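Long-range contacts in aminopeptidase N family protein (Idiomarina loihiensis L2TR, PDB 4FGM), which probably acts as a zinc-dependent aminopeptidase of the M61 peptidase family: residues Ala205-Thr210 against Ser321-Glu326; Phe267-Cys272 against Tyr312-Leu317; Ala516-Ile521 against Ala550-Glu555; Ile523-Ala528 against Thr545-Ala550. All blocks are in the same frame, centred on the assembly; numbering follows the deposited sequence.

Interaction 1. Residues Ala205-Thr210 against Ser321-Glu326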
# COMPACT_ATOMS: atom_id res chain seq x y z
N ALA A 205 7.70 18.84 1.81
CA ALA A 205 9.08 19.26 1.66
C ALA A 205 9.87 18.81 2.89
O ALA A 205 10.99 18.31 2.77
CB ALA A 205 9.17 20.78 1.52
N LYS A 206 9.28 18.97 4.07
CA LYS A 206 9.94 18.56 5.30
C LYS A 206 10.14 17.05 5.32
O LYS A 206 11.25 16.57 5.55
CB LYS A 206 9.13 19.00 6.53
CG LYS A 206 9.52 20.37 7.05
CD LYS A 206 8.95 20.67 8.44
CE LYS A 206 7.53 21.21 8.37
NZ LYS A 206 7.02 21.56 9.73
N ILE A 207 9.07 16.31 5.09
CA ILE A 207 9.16 14.86 5.08
C ILE A 207 10.22 14.40 4.07
O ILE A 207 11.10 13.59 4.40
CB ILE A 207 7.81 14.22 4.71
CG1 ILE A 207 6.78 14.54 5.80
CG2 ILE A 207 7.97 12.73 4.52
CD1 ILE A 207 5.35 14.21 5.43
N CYS A 208 10.14 14.92 2.85
CA CYS A 208 11.08 14.56 1.80
C CYS A 208 12.54 14.88 2.11
O CYS A 208 13.43 14.06 1.86
CB CYS A 208 10.67 15.22 0.48
SG CYS A 208 9.16 14.52 -0.23
N GLU A 209 12.80 16.07 2.64
CA GLU A 209 14.17 16.43 2.98
C GLU A 209 14.69 15.48 4.05
O GLU A 209 15.84 15.03 3.98
CB GLU A 209 14.25 17.89 3.45
CG GLU A 209 14.24 18.86 2.28
CD GLU A 209 14.23 20.31 2.69
OE1 GLU A 209 13.41 20.69 3.56
OE2 GLU A 209 15.04 21.09 2.14
N THR A 210 13.85 15.14 5.01
CA THR A 210 14.25 14.21 6.06
C THR A 210 14.69 12.89 5.44
O THR A 210 15.68 12.30 5.86
CB THR A 210 13.09 13.96 7.04
OG1 THR A 210 12.83 15.16 7.77
CG2 THR A 210 13.44 12.86 8.01
N SER A 321 10.49 14.34 11.59
CA SER A 321 10.57 15.55 10.79
C SER A 321 9.80 16.66 11.48
O SER A 321 9.74 17.79 10.99
CB SER A 321 10.00 15.30 9.40
OG SER A 321 8.70 14.74 9.50
N GLY A 322 9.20 16.33 12.62
CA GLY A 322 8.44 17.32 13.36
C GLY A 322 7.03 17.63 12.89
O GLY A 322 6.51 18.69 13.19
N ILE A 323 6.42 16.71 12.14
CA ILE A 323 5.06 16.94 11.66
C ILE A 323 4.08 16.58 12.79
O ILE A 323 3.11 17.30 13.03
CB ILE A 323 4.74 16.08 10.41
CG1 ILE A 323 5.75 16.38 9.30
CG2 ILE A 323 3.33 16.37 9.92
CD1 ILE A 323 5.76 17.82 8.84
N ILE A 324 4.35 15.46 13.46
CA ILE A 324 3.50 15.01 14.57
C ILE A 324 4.34 14.82 15.84
O ILE A 324 5.51 14.44 15.77
CB ILE A 324 2.81 13.67 14.24
CG1 ILE A 324 3.86 12.58 14.03
CG2 ILE A 324 1.92 13.83 13.01
CD1 ILE A 324 3.30 11.19 13.90
N ASP A 325 3.73 15.07 17.00
CA ASP A 325 4.44 14.92 18.27
C ASP A 325 4.51 13.45 18.68
O ASP A 325 4.00 12.58 17.97
CB ASP A 325 3.76 15.73 19.37
CG ASP A 325 2.33 15.29 19.63
OD1 ASP A 325 2.07 14.07 19.66
OD2 ASP A 325 1.48 16.18 19.83
N GLU A 326 5.13 13.17 19.82
CA GLU A 326 5.27 11.80 20.28
C GLU A 326 3.95 11.17 20.73
O GLU A 326 3.83 9.95 20.76
CB GLU A 326 6.31 11.72 21.41
CG GLU A 326 5.75 11.57 22.83
CD GLU A 326 5.19 12.86 23.37
OE1 GLU A 326 5.24 13.89 22.66
OE2 GLU A 326 4.69 12.85 24.52

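Interaction 2. Residues Phe267-Cys272 against Tyr312-Leu317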
# COMPACT_ATOMS: atom_id res chain seq x y z
N PHE A 267 -2.83 10.85 5.31
CA PHE A 267 -2.35 11.21 3.98
C PHE A 267 -0.84 11.42 4.00
O PHE A 267 -0.12 10.90 3.13
CB PHE A 267 -3.03 12.49 3.49
CG PHE A 267 -2.52 12.96 2.16
CD1 PHE A 267 -2.79 12.24 1.00
CD2 PHE A 267 -1.74 14.11 2.07
CE1 PHE A 267 -2.29 12.67 -0.24
CE2 PHE A 267 -1.23 14.54 0.84
CZ PHE A 267 -1.51 13.82 -0.32
N LEU A 268 -0.35 12.17 4.98
CA LEU A 268 1.08 12.42 5.07
C LEU A 268 1.83 11.12 5.29
O LEU A 268 2.94 10.93 4.77
CB LEU A 268 1.39 13.39 6.22
CG LEU A 268 0.90 14.82 5.97
CD1 LEU A 268 1.30 15.71 7.12
CD2 LEU A 268 1.47 15.33 4.67
N SER A 269 1.22 10.21 6.04
CA SER A 269 1.83 8.92 6.29
C SER A 269 1.89 8.11 4.99
O SER A 269 2.88 7.41 4.73
CB SER A 269 1.03 8.17 7.36
OG SER A 269 1.66 6.96 7.69
N LEU A 270 0.85 8.22 4.17
CA LEU A 270 0.80 7.52 2.89
C LEU A 270 1.89 8.03 1.95
O LEU A 270 2.60 7.23 1.32
CB LEU A 270 -0.57 7.70 2.23
CG LEU A 270 -0.75 7.09 0.83
CD1 LEU A 270 -0.52 5.58 0.84
CD2 LEU A 270 -2.16 7.38 0.35
N CYS A 271 2.02 9.35 1.85
CA CYS A 271 3.03 9.95 0.98
C CYS A 271 4.43 9.56 1.44
O CYS A 271 5.29 9.21 0.63
CB CYS A 271 2.92 11.47 0.97
SG CYS A 271 1.36 12.10 0.36
N CYS A 272 4.64 9.63 2.75
CA CYS A 272 5.91 9.28 3.35
C CYS A 272 6.26 7.83 3.03
O CYS A 272 7.41 7.48 2.81
CB CYS A 272 5.84 9.49 4.86
SG CYS A 272 7.37 9.17 5.73
N TYR A 312 7.15 1.07 9.26
CA TYR A 312 7.60 1.60 10.54
C TYR A 312 8.02 3.05 10.33
O TYR A 312 7.69 3.93 11.11
CB TYR A 312 8.80 0.80 11.08
CG TYR A 312 9.58 1.52 12.16
CD1 TYR A 312 9.04 1.71 13.43
CD2 TYR A 312 10.87 1.99 11.91
CE1 TYR A 312 9.76 2.36 14.43
CE2 TYR A 312 11.60 2.64 12.90
CZ TYR A 312 11.04 2.82 14.16
OH TYR A 312 11.77 3.44 15.15
N PHE A 313 8.73 3.29 9.24
CA PHE A 313 9.21 4.64 8.95
C PHE A 313 8.16 5.63 8.46
O PHE A 313 8.27 6.82 8.75
CB PHE A 313 10.39 4.58 7.97
CG PHE A 313 11.69 4.20 8.64
CD1 PHE A 313 12.29 5.06 9.56
CD2 PHE A 313 12.30 2.98 8.38
CE1 PHE A 313 13.48 4.70 10.21
CE2 PHE A 313 13.49 2.61 9.03
CZ PHE A 313 14.08 3.48 9.94
N ASP A 314 7.13 5.18 7.75
CA ASP A 314 6.12 6.13 7.27
C ASP A 314 5.54 6.97 8.42
O ASP A 314 5.29 8.16 8.24
CB ASP A 314 4.98 5.44 6.48
CG ASP A 314 4.35 4.26 7.22
OD1 ASP A 314 4.38 4.22 8.47
OD2 ASP A 314 3.79 3.38 6.53
N ASP A 315 5.35 6.36 9.58
CA ASP A 315 4.83 7.09 10.74
C ASP A 315 5.96 7.73 11.55
O ASP A 315 5.89 8.90 11.92
CB ASP A 315 4.03 6.16 11.66
CG ASP A 315 2.76 5.65 11.01
OD1 ASP A 315 2.08 6.45 10.35
OD2 ASP A 315 2.43 4.45 11.19
N TYR A 316 7.01 6.96 11.82
CA TYR A 316 8.13 7.44 12.60
C TYR A 316 8.78 8.70 12.02
O TYR A 316 9.01 9.68 12.74
CB TYR A 316 9.18 6.33 12.75
CG TYR A 316 10.35 6.72 13.61
CD1 TYR A 316 10.17 7.13 14.94
CD2 TYR A 316 11.65 6.71 13.10
CE1 TYR A 316 11.25 7.53 15.72
CE2 TYR A 316 12.74 7.10 13.88
CZ TYR A 316 12.53 7.51 15.19
OH TYR A 316 13.61 7.91 15.96
N LEU A 317 9.06 8.69 10.72
CA LEU A 317 9.67 9.85 10.07
C LEU A 317 8.76 11.08 10.14
O LEU A 317 9.22 12.22 10.00
CB LEU A 317 10.00 9.52 8.61
CG LEU A 317 11.10 8.47 8.44
CD1 LEU A 317 11.45 8.36 6.96
CD2 LEU A 317 12.34 8.87 9.25

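Interaction 3. Residues Ala516-Ile521 against Ala550-Glu555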
# COMPACT_ATOMS: atom_id res chain seq x y z
N ALA A 516 -19.17 -14.46 9.97
CA ALA A 516 -19.02 -13.27 9.15
C ALA A 516 -20.12 -13.36 8.10
O ALA A 516 -20.36 -14.44 7.55
CB ALA A 516 -17.66 -13.26 8.49
N GLY A 517 -20.79 -12.25 7.84
CA GLY A 517 -21.86 -12.26 6.86
C GLY A 517 -23.24 -12.23 7.50
O GLY A 517 -24.20 -11.75 6.91
N ASP A 518 -23.33 -12.78 8.71
CA ASP A 518 -24.59 -12.80 9.45
C ASP A 518 -24.95 -11.37 9.84
O ASP A 518 -24.09 -10.49 9.90
CB ASP A 518 -24.46 -13.62 10.74
CG ASP A 518 -24.16 -15.08 10.49
OD1 ASP A 518 -24.28 -15.53 9.33
OD2 ASP A 518 -23.82 -15.77 11.47
N LYS A 519 -26.24 -11.13 10.09
CA LYS A 519 -26.67 -9.81 10.54
C LYS A 519 -27.43 -9.95 11.85
O LYS A 519 -28.53 -10.49 11.88
CB LYS A 519 -27.57 -9.11 9.50
CG LYS A 519 -28.10 -7.78 10.02
CD LYS A 519 -28.10 -6.68 8.97
CE LYS A 519 -29.21 -6.86 7.96
NZ LYS A 519 -30.55 -6.87 8.62
N ILE A 520 -26.81 -9.47 12.92
CA ILE A 520 -27.43 -9.53 14.23
C ILE A 520 -28.58 -8.54 14.22
O ILE A 520 -28.41 -7.36 13.91
CB ILE A 520 -26.43 -9.17 15.34
CG1 ILE A 520 -25.29 -10.20 15.36
CG2 ILE A 520 -27.12 -9.17 16.69
CD1 ILE A 520 -24.14 -9.84 16.27
N ILE A 521 -29.76 -9.04 14.55
CA ILE A 521 -30.98 -8.25 14.54
C ILE A 521 -31.47 -7.88 15.94
O ILE A 521 -32.07 -6.83 16.14
CB ILE A 521 -32.05 -9.04 13.73
CG1 ILE A 521 -32.57 -8.14 12.62
CG2 ILE A 521 -33.13 -9.63 14.62
CD1 ILE A 521 -31.49 -7.75 11.64
N ALA A 550 -30.18 -13.52 14.75
CA ALA A 550 -29.43 -13.03 13.63
C ALA A 550 -29.76 -13.79 12.38
O ALA A 550 -30.14 -14.95 12.41
CB ALA A 550 -27.94 -13.14 13.91
N PHE A 551 -29.63 -13.10 11.26
CA PHE A 551 -29.90 -13.70 9.97
C PHE A 551 -28.66 -14.23 9.30
O PHE A 551 -27.62 -13.52 9.27
CB PHE A 551 -30.49 -12.68 9.01
CG PHE A 551 -31.95 -12.45 9.18
CD1 PHE A 551 -32.84 -13.45 8.83
CD2 PHE A 551 -32.43 -11.24 9.66
CE1 PHE A 551 -34.21 -13.25 8.95
CE2 PHE A 551 -33.79 -11.02 9.80
CZ PHE A 551 -34.68 -12.03 9.44
N ARG A 552 -28.72 -15.47 8.80
CA ARG A 552 -27.58 -15.99 8.04
C ARG A 552 -28.34 -16.06 6.69
O ARG A 552 -29.31 -16.85 6.53
CB ARG A 552 -27.11 -17.38 8.47
CG ARG A 552 -26.10 -17.93 7.44
CD ARG A 552 -25.19 -18.95 8.08
NE ARG A 552 -24.56 -18.39 9.28
CZ ARG A 552 -24.13 -19.13 10.30
NH1 ARG A 552 -24.26 -20.47 10.27
NH2 ARG A 552 -23.61 -18.54 11.37
N ARG A 553 -27.90 -15.25 5.72
CA ARG A 553 -28.60 -15.16 4.42
C ARG A 553 -30.02 -14.74 4.83
O ARG A 553 -30.18 -13.73 5.54
CB ARG A 553 -28.64 -16.49 3.67
CG ARG A 553 -27.25 -16.91 3.27
CD ARG A 553 -27.33 -18.19 2.46
NE ARG A 553 -27.83 -19.30 3.28
CZ ARG A 553 -27.06 -20.09 4.04
NH1 ARG A 553 -25.72 -19.90 4.08
NH2 ARG A 553 -27.62 -21.09 4.72
N ASP A 554 -31.05 -15.46 4.41
CA ASP A 554 -32.40 -15.06 4.79
C ASP A 554 -32.99 -15.97 5.87
O ASP A 554 -34.21 -16.00 6.05
CB ASP A 554 -33.31 -15.05 3.56
CG ASP A 554 -33.74 -16.44 3.12
OD1 ASP A 554 -32.90 -17.37 3.08
OD2 ASP A 554 -34.92 -16.59 2.80
N GLU A 555 -32.14 -16.70 6.58
CA GLU A 555 -32.60 -17.58 7.64
C GLU A 555 -32.35 -16.91 8.98
O GLU A 555 -31.25 -16.41 9.25
CB GLU A 555 -31.84 -18.91 7.58
CG GLU A 555 -32.02 -19.65 6.26
CD GLU A 555 -31.11 -20.85 6.12
OE1 GLU A 555 -31.01 -21.65 7.08
OE2 GLU A 555 -30.49 -21.00 5.04

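Interaction 4. Residues Ile523-Ala528 against Thr545-Ala550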
# COMPACT_ATOMS: atom_id res chain seq x y z
N ILE A 523 -30.47 -8.47 20.44
CA ILE A 523 -29.63 -8.98 21.51
C ILE A 523 -30.52 -8.95 22.75
O ILE A 523 -31.07 -7.91 23.10
CB ILE A 523 -28.39 -8.08 21.74
CG1 ILE A 523 -27.49 -8.12 20.50
CG2 ILE A 523 -27.61 -8.56 22.97
CD1 ILE A 523 -26.49 -6.98 20.44
N ASP A 524 -30.67 -10.10 23.41
CA ASP A 524 -31.51 -10.20 24.59
C ASP A 524 -32.94 -9.73 24.27
O ASP A 524 -33.62 -9.13 25.11
CB ASP A 524 -30.93 -9.36 25.73
CG ASP A 524 -31.33 -9.86 27.10
OD1 ASP A 524 -32.12 -10.83 27.17
OD2 ASP A 524 -30.85 -9.30 28.11
N HIS A 525 -33.39 -10.00 23.04
CA HIS A 525 -34.72 -9.62 22.57
C HIS A 525 -34.89 -8.13 22.32
O HIS A 525 -36.00 -7.66 22.11
CB HIS A 525 -35.78 -10.11 23.56
CG HIS A 525 -35.69 -11.57 23.85
ND1 HIS A 525 -36.12 -12.53 22.97
CD2 HIS A 525 -35.15 -12.24 24.90
CE1 HIS A 525 -35.84 -13.73 23.45
NE2 HIS A 525 -35.25 -13.58 24.63
N LEU A 526 -33.79 -7.39 22.32
CA LEU A 526 -33.84 -5.95 22.06
C LEU A 526 -33.21 -5.61 20.72
O LEU A 526 -32.15 -6.12 20.36
CB LEU A 526 -33.14 -5.18 23.18
CG LEU A 526 -33.80 -5.29 24.56
CD1 LEU A 526 -33.00 -4.51 25.59
CD2 LEU A 526 -35.23 -4.76 24.47
N GLN A 527 -33.88 -4.74 19.97
CA GLN A 527 -33.37 -4.35 18.65
C GLN A 527 -31.93 -3.87 18.69
O GLN A 527 -31.59 -2.95 19.42
CB GLN A 527 -34.26 -3.27 18.05
CG GLN A 527 -33.87 -2.86 16.64
CD GLN A 527 -34.86 -1.89 16.05
OE1 GLN A 527 -35.58 -1.21 16.77
NE2 GLN A 527 -34.90 -1.81 14.72
N ALA A 528 -31.07 -4.51 17.90
CA ALA A 528 -29.67 -4.14 17.84
C ALA A 528 -29.41 -3.15 16.71
O ALA A 528 -29.71 -3.43 15.56
CB ALA A 528 -28.81 -5.39 17.64
N THR A 545 -25.56 -14.72 30.15
CA THR A 545 -26.01 -15.33 28.91
C THR A 545 -27.24 -14.61 28.35
O THR A 545 -28.16 -14.27 29.09
CB THR A 545 -26.36 -16.81 29.12
OG1 THR A 545 -25.20 -17.50 29.59
CG2 THR A 545 -26.82 -17.44 27.79
N VAL A 546 -27.22 -14.37 27.05
CA VAL A 546 -28.33 -13.71 26.37
C VAL A 546 -28.61 -14.45 25.08
O VAL A 546 -27.78 -15.21 24.58
CB VAL A 546 -28.01 -12.25 26.02
CG1 VAL A 546 -27.74 -11.45 27.29
CG2 VAL A 546 -26.82 -12.19 25.08
N THR A 547 -29.80 -14.22 24.54
CA THR A 547 -30.19 -14.83 23.29
C THR A 547 -29.88 -13.84 22.18
O THR A 547 -30.08 -12.64 22.33
CB THR A 547 -31.69 -15.18 23.31
OG1 THR A 547 -31.92 -16.18 24.31
CG2 THR A 547 -32.14 -15.71 21.95
N ILE A 548 -29.36 -14.35 21.06
CA ILE A 548 -29.04 -13.49 19.93
C ILE A 548 -29.90 -13.92 18.76
O ILE A 548 -30.04 -15.12 18.51
CB ILE A 548 -27.57 -13.64 19.48
CG1 ILE A 548 -26.60 -13.30 20.61
CG2 ILE A 548 -27.33 -12.78 18.23
CD1 ILE A 548 -26.65 -11.87 21.06
N HIS A 549 -30.49 -12.96 18.06
CA HIS A 549 -31.29 -13.28 16.89
C HIS A 549 -30.52 -12.69 15.72
O HIS A 549 -30.24 -11.49 15.71
CB HIS A 549 -32.69 -12.67 16.97
CG HIS A 549 -33.60 -13.35 17.93
ND1 HIS A 549 -33.75 -12.93 19.24
CD2 HIS A 549 -34.41 -14.42 17.79
CE1 HIS A 549 -34.61 -13.72 19.86
NE2 HIS A 549 -35.03 -14.63 19.00
N ALA A 550 -30.18 -13.52 14.75
CA ALA A 550 -29.43 -13.03 13.63
C ALA A 550 -29.76 -13.79 12.38
O ALA A 550 -30.14 -14.95 12.41
CB ALA A 550 -27.94 -13.14 13.91
O HOH W 1 -31.78 -13.50 26.44
O HOH W 2 -32.33 -11.48 20.96

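Interaction 1. Residues Ala205-Thr210 against Ser321-Glu326
Thr210 and Lys206, one turn apart on helix 197-215, both touch Ser321 at the C-terminal end of helix 308-320, which closes in a Schellman motif with Gly322 at positive phi. A helix flank is thus laid against the capped end of another helix, and no hydrogen bond crosses between them. The hydroxyl of Thr210 takes the place beside its own backbone N (chi1 -68°), and OG1 comes 3.3 Å from Ser321 CB. The same OG1 bonds back to Lys206 O at 3.1 Å, from above that carbonyl's plane, while Thr210 N reaches the oxygen from the opposite face. An alanine in place of Thr210 would probably leave Ser321 CB without its closest neighbour across the contact and Lys206 O with one donor fewer. Ser321 turns OG to its own helix, bonding to Leu317 O. The CG1 branch of Ile323 meets that of Ile207 nearly at a right angle, the two CG1 atoms 4.1 Å apart, and Ile207 also rests on Leu268 and Cys272 of helix 262-277. Toward the surface, Lys206 lays CD 3.9 Å from Ser321 O, and the bend at chi3 (-85°) sets CE 3.9 Å from Ile323 CD1.

Interaction 2. Residues Phe267-Cys272 against Tyr312-Leu317
Helices 267-272 and 312-317 run at 126° between their N-to-C directions, their axes 8.2 Å apart at closest approach, and Cys272 and Asp314 are nearest in the backbone with CA atoms 5.0 Å apart. Two small side chains, Ser269 and Cys272, line the first helix one turn apart and let the second come close. Ser269 OG, anti to its backbone N (chi1 -176°), reaches out and donates to Asp315 OD1 at 2.7 Å. It meets the carboxylate from above its plane, 43° out of it. Although the CB of Asp315 points away from the first helix, its carboxylate swings back to receive this bond. Asp314 starts toward the partner helix, and its CB lies 3.4 Å from Ser269 O. Its OD2 bonds to ND1 of His273, a ligand of the zinc ion, which makes Asp314 a second-shell residue, a position consistent with holding the metal-binding imidazole in its orientation. Cys272 lays its sulphur against the backbone of the second helix, SG being 3.6 Å from Asp314 CA, and touches Leu317 CB at 3.9 Å. The crossing thus ties the helix that carries the HExxH histidines to the one following Glu307, the third protein ligand of the zinc. Helix 197-215 packs on both, through Ile207 on Cys272 and Gln211 on Leu317, while strand 242-248 meets Leu270 and Cys271, and helix 401-413 covers Phe313.

Interaction 3. Residues Ala516-Ile521 against Ala550-Glu555
Asp518 sets CG beside its backbone N (chi1 -63°), and Arg552, extended through chi1 and chi2, bends at chi3 (-54°), an arrangement in which carboxylate and guanidinium meet nearly coplanar, their planes 22° apart. Arg552 grips side-on with two nitrogens. NE donates to Asp518 OD1 at 2.9 Å in an almost straight bond, and NH2 reaches the syn lone pair of OD2 at 2.8 Å. OD2 also accepts from Ser515 N, and the NH2 of Arg552 has a second acceptor in Gly513 O, which ties the ion pair to the loop before the strand. A leucine in place of Arg552 would probably leave the Asp518 carboxylate without its countercharge and Gly513 O without this donor. Beyond the salt bridge the two segments pair as antiparallel strands in the sheet of what is probably the PDZ domain. Lys519 and Phe551 form a hydrogen-bonded pair, with Lys519 N 2.9 Å from Phe551 O and Phe551 N 2.9 Å from Lys519 O. The next pair, Ile520 and Ala550, is non-hydrogen-bonded and draws the CA atoms to 4.1 Å. Ile521 brings CD1 to the edge of the Phe551 ring, 4.1 Å from CD2. A type II' turn from Arg552 to Glu555 then leads into strand 555-562, whose Met557 touches Asp518, Ala550 and Arg552. On the other side of strand 519-523 lies strand 497-503, where Leu498 and Val500 pack against Ile520.

Interaction 4. Residues Ile523-Ala528 against Thr545-Ala550
Ile523 faces Ile548 as an antiparallel non-hydrogen-bonded pair and opens a type I' turn, Ile523 to Leu526, the tight hairpin connection between strands 519-523 and 526-527 in the probable PDZ domain. The two isoleucines lie side by side, pointing the same way, and Ile548 CD1 is 3.9 Å from both CG1 and CG2 of Ile523. Ile523 CG2 also packs against Val546 CG2. At the next residue the backbone turns to positive phi, and Asp524 N donates to Thr547 O at 2.8 Å. The Asp524 side chain, with CG anti to the backbone N (chi1 -154°), crosses Val546 at about a right angle. OD2 bonds to Tyr540 OH, while a water donates to OD1 and accepts from Thr547 N, so each carboxylate oxygen has its own partner. His525 completes the corner of the turn. Its ring comes obliquely to that of His549, the planes 58° apart and the centroids 5.5 Å apart, and ND1 of His525 meets the edge of the His549 ring at CE1, 3.7 Å away. A second water is gripped by three atoms: it accepts from His525 N, donates to Thr547 O at 2.9 Å, and bonds to His549 ND1 at 2.7 Å.

In the fold
Interactions 1 and 2 share the helical region near the zinc and meet where Ile207 packs on Cys272 and Ile323 on Leu268. Interaction 2 is the buried one, with a serine-aspartate bond across it and a neighbouring aspartate bonded to a zinc ligand; interaction 1 lies at the surface and relies on packing alone. Interactions 3 and 4 both use strand 545-552, share Ala550 and belong to the antiparallel sheet of the probable PDZ domain, about 27 Å or more from the first pair at the nearest atoms. Both are partly buried, yet interaction 3 adds an ion pair to its strand pairing, whereas interaction 4, at a hairpin turn, bridges its strands with water.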